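Local coordinates for TsrE (Streptomyces laurentii, PDB 7CWW), which probably acts as a cyclase in the biosynthesis of a thiopeptide antibiotic, closing the macrocycle of a modified precursor peptide, at residues 16-21 and 44-49; 113-118 and 234-239. All coordinates share one frame; numbering follows the deposited sequence.

Interaction 1 (16-21 and 44-49); sequences SVQEDL and YLRENH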
ATOM      1  N   SER A  16      -8.151  -0.808 -16.983  1.00 28.60           N
ATOM      2  CA  SER A  16      -8.039   0.463 -17.697  1.00 34.48           C
ATOM      3  C   SER A  16      -9.403   1.128 -17.850  1.00 38.40           C
ATOM      4  O   SER A  16      -9.513   2.361 -17.784  1.00 33.85           O
ATOM      5  CB  SER A  16      -7.400   0.242 -19.065  1.00 42.39           C
ATOM      6  OG  SER A  16      -8.267  -0.523 -19.890  1.00 47.41           O
ATOM      7  N   VAL A  17     -10.453   0.325 -18.045  1.00 33.24           N
ATOM      8  CA  VAL A  17     -11.802   0.864 -18.168  1.00 30.71           C
ATOM      9  C   VAL A  17     -12.289   1.399 -16.825  1.00 31.31           C
ATOM     10  O   VAL A  17     -13.010   2.406 -16.778  1.00 33.90           O
ATOM     11  CB  VAL A  17     -12.741  -0.214 -18.734  1.00 32.67           C
ATOM     12  CG1 VAL A  17     -14.173   0.318 -18.861  1.00 31.01           C
ATOM     13  CG2 VAL A  17     -12.230  -0.696 -20.089  1.00 35.23           C
ATOM     14  N   GLN A  18     -11.900   0.756 -15.716  1.00 26.63           N
ATOM     15  CA  GLN A  18     -12.209   1.310 -14.399  1.00 24.74           C
ATOM     16  C   GLN A  18     -11.683   2.727 -14.274  1.00 29.18           C
ATOM     17  O   GLN A  18     -12.343   3.597 -13.698  1.00 31.78           O
ATOM     18  CB  GLN A  18     -11.600   0.453 -13.289  1.00 26.39           C
ATOM     19  CG  GLN A  18     -12.148  -0.970 -13.216  1.00 24.83           C
ATOM     20  CD  GLN A  18     -11.388  -1.764 -12.195  1.00 26.15           C
ATOM     21  OE1 GLN A  18     -10.745  -1.184 -11.318  1.00 26.19           O
ATOM     22  NE2 GLN A  18     -11.443  -3.094 -12.294  1.00 26.84           N
ATOM     23  N   GLU A  19     -10.479   2.971 -14.788  1.00 32.79           N
ATOM     24  CA  GLU A  19      -9.879   4.291 -14.657  1.00 32.84           C
ATOM     25  C   GLU A  19     -10.675   5.322 -15.450  1.00 32.71           C
ATOM     26  O   GLU A  19     -11.009   6.394 -14.930  1.00 33.70           O
ATOM     27  CB  GLU A  19      -8.421   4.230 -15.119  1.00 34.75           C
ATOM     28  CG  GLU A  19      -7.654   5.537 -15.047  1.00 33.93           C
ATOM     29  CD  GLU A  19      -6.194   5.350 -15.441  1.00 37.46           C
ATOM     30  OE1 GLU A  19      -5.558   4.395 -14.929  1.00 34.80           O
ATOM     31  OE2 GLU A  19      -5.703   6.134 -16.289  1.00 41.31           O
ATOM     32  N   ASP A  20     -10.986   5.011 -16.717  1.00 32.06           N
ATOM     33  CA  ASP A  20     -11.811   5.900 -17.541  1.00 32.31           C
ATOM     34  C   ASP A  20     -13.143   6.216 -16.862  1.00 32.05           C
ATOM     35  O   ASP A  20     -13.561   7.377 -16.795  1.00 31.53           O
ATOM     36  CB  ASP A  20     -12.069   5.266 -18.914  1.00 38.71           C
ATOM     37  CG  ASP A  20     -10.805   5.124 -19.751  1.00 48.19           C
ATOM     38  OD1 ASP A  20      -9.895   5.979 -19.637  1.00 49.58           O
ATOM     39  OD2 ASP A  20     -10.727   4.152 -20.533  1.00 51.07           O
ATOM     40  N   LEU A  21     -13.839   5.182 -16.372  1.00 32.07           N
ATOM     41  CA  LEU A  21     -15.127   5.396 -15.711  1.00 31.38           C
ATOM     42  C   LEU A  21     -14.973   6.259 -14.471  1.00 30.19           C
ATOM     43  O   LEU A  21     -15.816   7.120 -14.179  1.00 33.23           O
ATOM     44  CB  LEU A  21     -15.749   4.054 -15.332  1.00 32.10           C
ATOM     45  CG  LEU A  21     -16.264   3.206 -16.482  1.00 30.73           C
ATOM     46  CD1 LEU A  21     -16.621   1.812 -15.970  1.00 33.56           C
ATOM     47  CD2 LEU A  21     -17.462   3.909 -17.101  1.00 35.03           C
ATOM     48  N   TYR A  44     -13.622   5.202  -3.371  1.00 25.71           N
ATOM     49  CA  TYR A  44     -13.601   4.068  -4.288  1.00 24.31           C
ATOM     50  C   TYR A  44     -12.498   3.111  -3.873  1.00 21.66           C
ATOM     51  O   TYR A  44     -11.524   3.504  -3.225  1.00 24.38           O
ATOM     52  CB  TYR A  44     -13.395   4.493  -5.768  1.00 25.70           C
ATOM     53  CG  TYR A  44     -11.949   4.809  -6.125  1.00 30.87           C
ATOM     54  CD1 TYR A  44     -11.083   3.815  -6.583  1.00 30.27           C
ATOM     55  CD2 TYR A  44     -11.453   6.114  -6.012  1.00 26.88           C
ATOM     56  CE1 TYR A  44      -9.740   4.107  -6.898  1.00 26.26           C
ATOM     57  CE2 TYR A  44     -10.117   6.420  -6.346  1.00 25.12           C
ATOM     58  CZ  TYR A  44      -9.275   5.415  -6.785  1.00 26.26           C
ATOM     59  OH  TYR A  44      -7.961   5.696  -7.108  1.00 28.82           O
ATOM     60  N   LEU A  45     -12.684   1.840  -4.225  1.00 21.27           N
ATOM     61  CA  LEU A  45     -11.637   0.834  -4.144  1.00 27.42           C
ATOM     62  C   LEU A  45     -11.578   0.130  -5.487  1.00 24.39           C
ATOM     63  O   LEU A  45     -12.532   0.163  -6.267  1.00 25.51           O
ATOM     64  CB  LEU A  45     -11.882  -0.210  -3.023  1.00 26.67           C
ATOM     65  CG  LEU A  45     -11.927   0.306  -1.577  1.00 25.19           C
ATOM     66  CD1 LEU A  45     -12.287  -0.825  -0.586  1.00 23.74           C
ATOM     67  CD2 LEU A  45     -10.593   1.005  -1.174  1.00 23.02           C
ATOM     68  N   ARG A  46     -10.449  -0.505  -5.760  1.00 24.93           N
ATOM     69  CA  ARG A  46     -10.333  -1.361  -6.931  1.00 24.77           C
ATOM     70  C   ARG A  46      -9.876  -2.722  -6.448  1.00 29.39           C
ATOM     71  O   ARG A  46      -8.870  -2.828  -5.737  1.00 27.02           O
ATOM     72  CB  ARG A  46      -9.377  -0.773  -7.958  1.00 31.25           C
ATOM     73  CG  ARG A  46      -9.919   0.549  -8.521  1.00 39.88           C
ATOM     74  CD  ARG A  46      -8.841   1.352  -9.186  1.00 35.36           C
ATOM     75  NE  ARG A  46      -8.630   0.937 -10.568  1.00 29.50           N
ATOM     76  CZ  ARG A  46      -7.637   1.388 -11.327  1.00 30.69           C
ATOM     77  NH1 ARG A  46      -7.502   0.969 -12.580  1.00 31.09           N
ATOM     78  NH2 ARG A  46      -6.789   2.268 -10.833  1.00 28.17           N
ATOM     79  N   GLU A  47     -10.658  -3.750  -6.769  1.00 23.21           N
ATOM     80  CA  GLU A  47     -10.428  -5.073  -6.214  1.00 22.85           C
ATOM     81  C   GLU A  47     -10.627  -6.087  -7.335  1.00 28.04           C
ATOM     82  O   GLU A  47     -10.847  -5.720  -8.494  1.00 28.88           O
ATOM     83  CB  GLU A  47     -11.357  -5.323  -5.016  1.00 25.13           C
ATOM     84  CG  GLU A  47     -11.357  -4.222  -3.966  1.00 32.01           C
ATOM     85  CD  GLU A  47     -12.211  -4.584  -2.761  1.00 38.80           C
ATOM     86  OE1 GLU A  47     -11.771  -5.445  -1.963  1.00 43.42           O
ATOM     87  OE2 GLU A  47     -13.316  -4.015  -2.622  1.00 33.20           O
ATOM     88  N   ASN A  48     -10.597  -7.371  -6.986  1.00 27.69           N
ATOM     89  CA  ASN A  48     -10.678  -8.426  -7.990  1.00 27.60           C
ATOM     90  C   ASN A  48     -11.326  -9.645  -7.358  1.00 29.00           C
ATOM     91  O   ASN A  48     -10.991 -10.006  -6.230  1.00 30.04           O
ATOM     92  CB  ASN A  48      -9.278  -8.767  -8.518  1.00 27.79           C
ATOM     93  CG  ASN A  48      -9.301  -9.710  -9.709  1.00 32.23           C
ATOM     94  OD1 ASN A  48     -10.302 -10.373  -9.984  1.00 29.22           O
ATOM     95  ND2 ASN A  48      -8.179  -9.776 -10.418  1.00 28.92           N
ATOM     96  N   HIS A  49     -12.245 -10.277  -8.091  1.00 28.06           N
ATOM     97  CA  HIS A  49     -12.822 -11.554  -7.680  1.00 27.06           C
ATOM     98  C   HIS A  49     -12.754 -12.520  -8.854  1.00 29.35           C
ATOM     99  O   HIS A  49     -13.332 -12.250  -9.916  1.00 26.25           O
ATOM    100  CB  HIS A  49     -14.272 -11.396  -7.202  1.00 30.11           C
ATOM    101  CG  HIS A  49     -14.843 -12.648  -6.597  1.00 30.28           C
ATOM    102  ND1 HIS A  49     -14.491 -13.094  -5.342  1.00 26.21           N
ATOM    103  CD2 HIS A  49     -15.733 -13.551  -7.081  1.00 26.49           C
ATOM    104  CE1 HIS A  49     -15.137 -14.216  -5.074  1.00 32.05           C
ATOM    105  NE2 HIS A  49     -15.900 -14.515  -6.111  1.00 28.45           N
TER
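Gln18, on helix 15-35, reaches across to Arg46 of strand 39-49, an outermost strand of the antiparallel three-stranded sheet near the N-terminus; the pair ties helix to strand within a beta-alpha-beta crossover, in which helix 15-35 connects the parallel strands 5-11 and 39-49 with strand 52-61 between them. The hydrogen bond runs from Arg46 NE to Gln18 OE1 at 3.1 Å, with an N-H...O angle of 166°, so it is nearly straight. The oxygen meets the guanidinium at its edge, within its plane, while the donor is tilted 24° from the amide's carbonyl plane. The amide and guanidinium planes are 74° apart. Gln18 stretches out beyond CG, which carries its amide from the helix towards the strand; Arg46 instead bends at its third torsion, turning NE to face the oxygen.

Van der Waals contact accompanies the bond: OE1 of Gln18 also lies 3.4 Å from CG of Arg46, and CB of Gln18 sits 4.1 Å from Arg46 NE. Both side chains are buried, and their other polar atoms have partners nearby. Gln18 NE2 donates to the carbonyl of Val13, whereas Arg46 NH2 bonds to the carbonyl of Arg326 and NH1 makes a weak bond to that of Trp15. The amide is thus held through both OE1 and NE2, the guanidinium through NE and NH2.

The electrostatic contribution of Glu19 is looser. Its carboxylate forms a salt bridge with Arg134 and would probably only modestly stabilise the charge of Arg46, since Glu19 OE1 remains 4.6 Å from Arg46 NH1.

Interaction 2 (113-118 and 234-239); sequences WTETTP and RDYVPA
Glu115 and Tyr236 join helices 106-127 and 224-245 at the protein surface through a single polar bridge between side chains. The phenol OH of Tyr236 donates to Glu115 OE1 at 2.6 Å, a short hydrogen bond. Their backbones stay well apart, with the CA atoms of Glu115 and Tyr236 separated by 10.8 Å, so the bridge depends on the reach of both side chains. With CG beside the backbone N (chi1 -64°) and an extended chain beyond it, Glu115 spans its share of the gap.

In orientation, OE1 lies at the edge of the tyrosine ring and in its plane, whereas the hydroxyl approaches that oxygen from above the carboxylate, 63° out of its plane. Ring and carboxylate are turned 80° from each other. The in-plane approach also brings Glu115 OE1 within 3.3 Å of ring atom CE1 of Tyr236.

Within 113-118, Thr117 OG1 donates to the carbonyl O of Trp113 at 2.7 Å, a side-chain bond one helical turn back.

Packing around the bridge places it in the fold. Val237 touches Leu149 of helix 131-149, and Trp113 packs edge-to-face on Trp322 of helix 308-326. The Tyr236 ring meets Phe112 edge-to-face and touches Leu108 and Asn111, all on helix 106-127, while Trp113 and Thr114 of that helix reach Phe43 of strand 39-49; helix 106-127 thus lies between the N-terminal sheet and helix 224-245.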
ATOM      1  N   TRP A 113      -9.656   6.737   3.233  1.00 23.74           N
ATOM      2  CA  TRP A 113      -9.933   6.558   1.811  1.00 24.82           C
ATOM      3  C   TRP A 113     -10.730   7.733   1.247  1.00 26.06           C
ATOM      4  O   TRP A 113     -10.445   8.211   0.144  1.00 24.46           O
ATOM      5  CB  TRP A 113     -10.688   5.241   1.594  1.00 21.36           C
ATOM      6  CG  TRP A 113      -9.813   4.008   1.758  1.00 22.03           C
ATOM      7  CD1 TRP A 113      -8.466   3.919   1.524  1.00 23.51           C
ATOM      8  CD2 TRP A 113     -10.225   2.710   2.215  1.00 25.33           C
ATOM      9  NE1 TRP A 113      -8.022   2.641   1.793  1.00 26.06           N
ATOM     10  CE2 TRP A 113      -9.083   1.881   2.214  1.00 26.78           C
ATOM     11  CE3 TRP A 113     -11.453   2.167   2.602  1.00 23.20           C
ATOM     12  CZ2 TRP A 113      -9.135   0.537   2.593  1.00 28.29           C
ATOM     13  CZ3 TRP A 113     -11.502   0.841   2.990  1.00 22.57           C
ATOM     14  CH2 TRP A 113     -10.352   0.033   2.972  1.00 23.12           C
ATOM     15  N   THR A 114     -11.742   8.201   1.988  1.00 22.53           N
ATOM     16  CA  THR A 114     -12.524   9.356   1.550  1.00 24.94           C
ATOM     17  C   THR A 114     -11.630  10.581   1.399  1.00 28.05           C
ATOM     18  O   THR A 114     -11.666  11.278   0.379  1.00 29.58           O
ATOM     19  CB  THR A 114     -13.647   9.633   2.562  1.00 25.32           C
ATOM     20  OG1 THR A 114     -14.480   8.475   2.683  1.00 28.00           O
ATOM     21  CG2 THR A 114     -14.509  10.842   2.155  1.00 24.43           C
ATOM     22  N   GLU A 115     -10.799  10.850   2.406  1.00 26.11           N
ATOM     23  CA  GLU A 115     -10.006  12.071   2.364  1.00 26.18           C
ATOM     24  C   GLU A 115      -8.886  12.008   1.340  1.00 25.09           C
ATOM     25  O   GLU A 115      -8.417  13.063   0.901  1.00 27.24           O
ATOM     26  CB  GLU A 115      -9.440  12.365   3.752  1.00 27.62           C
ATOM     27  CG  GLU A 115     -10.537  12.659   4.762  1.00 34.99           C
ATOM     28  CD  GLU A 115     -10.004  13.258   6.045  1.00 45.28           C
ATOM     29  OE1 GLU A 115      -8.896  12.861   6.483  1.00 35.94           O
ATOM     30  OE2 GLU A 115     -10.706  14.114   6.619  1.00 52.60           O
ATOM     31  N   THR A 116      -8.429  10.813   0.958  1.00 24.21           N
ATOM     32  CA  THR A 116      -7.384  10.690  -0.051  1.00 21.82           C
ATOM     33  C   THR A 116      -7.930  10.372  -1.434  1.00 23.40           C
ATOM     34  O   THR A 116      -7.141  10.156  -2.356  1.00 25.72           O
ATOM     35  CB  THR A 116      -6.361   9.617   0.350  1.00 23.01           C
ATOM     36  OG1 THR A 116      -7.028   8.364   0.548  1.00 23.56           O
ATOM     37  CG2 THR A 116      -5.645  10.013   1.631  1.00 28.26           C
ATOM     38  N   THR A 117      -9.253  10.329  -1.602  1.00 22.96           N
ATOM     39  CA  THR A 117      -9.826  10.157  -2.938  1.00 25.03           C
ATOM     40  C   THR A 117      -9.459  11.297  -3.892  1.00 25.36           C
ATOM     41  O   THR A 117      -9.071  11.007  -5.037  1.00 27.30           O
ATOM     42  CB  THR A 117     -11.346   9.984  -2.822  1.00 27.81           C
ATOM     43  OG1 THR A 117     -11.642   8.728  -2.178  1.00 26.37           O
ATOM     44  CG2 THR A 117     -12.005  10.019  -4.213  1.00 31.17           C
ATOM     45  N   PRO A 118      -9.542  12.581  -3.514  1.00 25.95           N
ATOM     46  CA  PRO A 118      -9.044  13.624  -4.440  1.00 30.25           C
ATOM     47  C   PRO A 118      -7.598  13.419  -4.859  1.00 29.57           C
ATOM     48  O   PRO A 118      -7.267  13.619  -6.036  1.00 29.86           O
ATOM     49  CB  PRO A 118      -9.220  14.929  -3.638  1.00 31.60           C
ATOM     50  CG  PRO A 118     -10.407  14.656  -2.755  1.00 30.44           C
ATOM     51  CD  PRO A 118     -10.297  13.172  -2.386  1.00 26.42           C
ATOM     52  N   ARG A 234       0.574  11.100   7.578  1.00 24.70           N
ATOM     53  CA  ARG A 234       1.183  11.480   8.846  1.00 24.64           C
ATOM     54  C   ARG A 234       0.155  12.066   9.809  1.00 29.37           C
ATOM     55  O   ARG A 234       0.256  11.856  11.022  1.00 30.65           O
ATOM     56  CB  ARG A 234       2.325  12.461   8.588  1.00 27.64           C
ATOM     57  CG  ARG A 234       3.096  12.866   9.833  1.00 31.91           C
ATOM     58  CD  ARG A 234       4.181  13.865   9.455  1.00 28.96           C
ATOM     59  NE  ARG A 234       3.630  15.160   9.046  1.00 28.50           N
ATOM     60  CZ  ARG A 234       4.355  16.143   8.512  1.00 33.11           C
ATOM     61  NH1 ARG A 234       5.654  15.969   8.295  1.00 27.77           N
ATOM     62  NH2 ARG A 234       3.793  17.303   8.202  1.00 28.34           N
ATOM     63  N   ASP A 235      -0.842  12.788   9.289  1.00 32.49           N
ATOM     64  CA  ASP A 235      -1.938  13.286  10.124  1.00 31.88           C
ATOM     65  C   ASP A 235      -2.701  12.147  10.793  1.00 32.66           C
ATOM     66  O   ASP A 235      -3.287  12.334  11.864  1.00 31.48           O
ATOM     67  CB  ASP A 235      -2.919  14.101   9.280  1.00 33.20           C
ATOM     68  CG  ASP A 235      -2.424  15.501   8.975  1.00 47.10           C
ATOM     69  OD1 ASP A 235      -1.457  15.957   9.618  1.00 47.31           O
ATOM     70  OD2 ASP A 235      -3.015  16.139   8.078  1.00 49.63           O
ATOM     71  N   TYR A 236      -2.745  10.974  10.159  1.00 24.02           N
ATOM     72  CA  TYR A 236      -3.461   9.834  10.716  1.00 28.18           C
ATOM     73  C   TYR A 236      -2.651   9.038  11.725  1.00 32.58           C
ATOM     74  O   TYR A 236      -3.233   8.236  12.462  1.00 34.02           O
ATOM     75  CB  TYR A 236      -3.910   8.890   9.588  1.00 25.58           C
ATOM     76  CG  TYR A 236      -5.260   9.286   9.042  1.00 26.96           C
ATOM     77  CD1 TYR A 236      -5.419  10.477   8.338  1.00 27.73           C
ATOM     78  CD2 TYR A 236      -6.385   8.499   9.264  1.00 26.70           C
ATOM     79  CE1 TYR A 236      -6.667  10.865   7.844  1.00 30.70           C
ATOM     80  CE2 TYR A 236      -7.637   8.883   8.770  1.00 27.10           C
ATOM     81  CZ  TYR A 236      -7.764  10.068   8.075  1.00 30.02           C
ATOM     82  OH  TYR A 236      -8.991  10.459   7.590  1.00 31.06           O
ATOM     83  N   VAL A 237      -1.329   9.222  11.771  1.00 33.86           N
ATOM     84  CA  VAL A 237      -0.501   8.418  12.674  1.00 32.44           C
ATOM     85  C   VAL A 237      -0.951   8.510  14.139  1.00 33.26           C
ATOM     86  O   VAL A 237      -1.030   7.474  14.803  1.00 35.84           O
ATOM     87  CB  VAL A 237       0.983   8.777  12.488  1.00 35.54           C
ATOM     88  CG1 VAL A 237       1.822   8.201  13.619  1.00 35.86           C
ATOM     89  CG2 VAL A 237       1.465   8.277  11.108  1.00 30.86           C
ATOM     90  N   PRO A 238      -1.232   9.702  14.689  1.00 31.91           N
ATOM     91  CA  PRO A 238      -1.703   9.731  16.096  1.00 33.59           C
ATOM     92  C   PRO A 238      -2.961   8.912  16.320  1.00 34.56           C
ATOM     93  O   PRO A 238      -3.080   8.252  17.357  1.00 31.00           O
ATOM     94  CB  PRO A 238      -1.934  11.228  16.350  1.00 37.99           C
ATOM     95  CG  PRO A 238      -0.962  11.919  15.414  1.00 39.05           C
ATOM     96  CD  PRO A 238      -0.953  11.057  14.176  1.00 38.11           C
ATOM     97  N   ALA A 239      -3.901   8.923  15.367  1.00 32.52           N
ATOM     98  CA  ALA A 239      -5.125   8.143  15.534  1.00 32.87           C
ATOM     99  C   ALA A 239      -4.881   6.655  15.341  1.00 32.12           C
ATOM    100  O   ALA A 239      -5.562   5.839  15.970  1.00 34.15           O
ATOM    101  CB  ALA A 239      -6.199   8.612  14.555  1.00 27.70           C
TER

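Along the chain the contacts come in series, interaction 1 closing before interaction 2 opens, and their centres lie 21 Å apart. Interaction 1 joins helix 15-35 to an outermost strand of the three-stranded sheet; interaction 2 joins two helices of the helical part. They meet where strand 39-49 passes helix 106-127: Leu45 CD2 packs 3.8 Å from Trp113 CE2. Arg326 of helix 308-326 also links them, bonding to Tyr44 O in one and to Thr117 OG1 in the other. Together they trace a path from the first helix through the sheet into the helices, and all four segments belong to the region related to the C-terminal part of lantibiotic dehydratases.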